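Local coordinates for N-acetylmuramoyl-L-alanine amidase (Peptoclostridium difficile, PDB 4RN7), which probably cleaves the amide bond between N-acetylmuramic acid and L-alanine in peptidoglycan, acting as a zinc-dependent amidase through this domain, at residues 90-95 against 149-154. Residues are numbered along the deposited sequence; the frame is centred on the assembly and turned at random.
Sequences NTATGI and CGFLTT
A92 and F151 illustrate how a methyl group and a ring can join a loop to the end of a strand. CB of A92 sits almost squarely over one face of the F151 ring, 3.5 Å from its centroid and 9° off the ring normal, a CH-pi contact. The F151 CG stands beside its backbone N, anti to the carbonyl carbon (chi1 -80°), and chi2 of 75° turns the ring face to the methyl. The carbonyl of the same alanine lies over the root of the side chain, A92 O being 3.3 Å from F151 CB.

That oxygen also receives the one hydrogen bond joining 90-95 directly to 149-154: T154 OG1 donates to A92 O at 2.6 Å, arriving in the carbonyl plane on a lone pair. T154 holds OG1 beside its backbone N, while CG2, anti to that N, meets CG2 of T93 at 4.1 Å, the two side chains crossing at about a right angle. In the mixed sheet of this zinc amidase domain, strands 144-151 and 95-99 are antiparallel neighbours; the contact starts at their adjoining ends and runs on into the loops, where a type I turn from F151 to T154 leads into helix 155-161. OE1 of E157 in that helix accepts from the backbone N of both G94 and F151, tying both segments to it. C149 pairs through its backbone with H82, a zinc ligand with H12 and E28, so the strand carrying F151 lies beside a metal-binding one. Nearer the sheet, G94 O takes a CA-H...O contact from G150 CA at 3.4 Å.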
# COMPACT_ATOMS: atom_id res chain seq x y z
N ASN A 90 -18.60 -11.11 4.38
CA ASN A 90 -18.45 -10.71 2.99
C ASN A 90 -19.12 -9.37 2.73
O ASN A 90 -19.59 -9.10 1.61
CB ASN A 90 -19.07 -11.78 2.08
CG ASN A 90 -20.57 -11.95 2.31
OD1 ASN A 90 -21.11 -11.48 3.32
ND2 ASN A 90 -21.24 -12.62 1.39
N THR A 91 -19.16 -8.52 3.76
CA THR A 91 -19.90 -7.26 3.70
C THR A 91 -19.06 -6.00 3.95
O THR A 91 -19.45 -4.93 3.51
CB THR A 91 -21.13 -7.28 4.67
OG1 THR A 91 -20.69 -7.36 6.03
CG2 THR A 91 -22.04 -8.45 4.35
N ALA A 92 -17.92 -6.12 4.62
CA ALA A 92 -17.14 -4.93 4.98
C ALA A 92 -16.68 -4.11 3.77
O ALA A 92 -16.38 -4.68 2.72
CB ALA A 92 -15.93 -5.31 5.83
N THR A 93 -16.60 -2.79 3.92
CA THR A 93 -16.09 -1.95 2.83
C THR A 93 -15.15 -0.85 3.32
O THR A 93 -15.17 -0.49 4.49
CB THR A 93 -17.21 -1.26 2.05
OG1 THR A 93 -17.99 -0.46 2.95
CG2 THR A 93 -18.10 -2.28 1.37
N GLY A 94 -14.33 -0.34 2.41
CA GLY A 94 -13.55 0.85 2.71
C GLY A 94 -12.06 0.60 2.81
O GLY A 94 -11.58 -0.54 2.77
N ILE A 95 -11.31 1.69 2.97
CA ILE A 95 -9.86 1.63 2.99
C ILE A 95 -9.35 2.11 4.34
O ILE A 95 -9.90 3.06 4.91
CB ILE A 95 -9.32 2.52 1.86
CG1 ILE A 95 -9.64 1.89 0.50
CG2 ILE A 95 -7.81 2.73 2.00
CD1 ILE A 95 -9.10 2.68 -0.68
N CYS A 149 -6.44 -1.80 0.64
CA CYS A 149 -7.12 -1.05 -0.43
C CYS A 149 -8.54 -1.52 -0.74
O CYS A 149 -8.96 -1.51 -1.90
CB CYS A 149 -6.29 -1.08 -1.70
SG CYS A 149 -4.69 -0.23 -1.54
N GLY A 150 -9.28 -1.93 0.29
CA GLY A 150 -10.65 -2.37 0.08
C GLY A 150 -10.73 -3.84 0.44
O GLY A 150 -9.69 -4.50 0.56
N PHE A 151 -11.94 -4.35 0.63
CA PHE A 151 -12.14 -5.74 1.05
C PHE A 151 -12.36 -6.67 -0.13
O PHE A 151 -13.42 -6.65 -0.74
CB PHE A 151 -13.34 -5.83 2.01
CG PHE A 151 -13.00 -5.42 3.42
CD1 PHE A 151 -12.83 -4.09 3.75
CD2 PHE A 151 -12.81 -6.38 4.40
CE1 PHE A 151 -12.49 -3.71 5.05
CE2 PHE A 151 -12.46 -6.02 5.69
CZ PHE A 151 -12.30 -4.68 6.02
N LEU A 152 -11.37 -7.49 -0.46
CA LEU A 152 -11.54 -8.40 -1.59
C LEU A 152 -12.62 -9.44 -1.30
O LEU A 152 -13.20 -10.01 -2.22
CB LEU A 152 -10.22 -9.09 -1.94
CG LEU A 152 -10.29 -10.05 -3.13
CD1 LEU A 152 -10.68 -9.30 -4.39
CD2 LEU A 152 -8.93 -10.73 -3.31
N THR A 153 -12.90 -9.66 -0.02
CA THR A 153 -13.95 -10.60 0.39
C THR A 153 -15.40 -10.09 0.23
O THR A 153 -16.36 -10.85 0.41
CB THR A 153 -13.71 -11.09 1.85
OG1 THR A 153 -13.51 -9.97 2.72
CG2 THR A 153 -12.48 -12.00 1.90
N THR A 154 -15.55 -8.81 -0.11
CA THR A 154 -16.86 -8.20 -0.32
C THR A 154 -17.05 -7.99 -1.82
O THR A 154 -16.30 -7.22 -2.43
CB THR A 154 -16.97 -6.86 0.42
OG1 THR A 154 -16.83 -7.08 1.83
CG2 THR A 154 -18.33 -6.22 0.17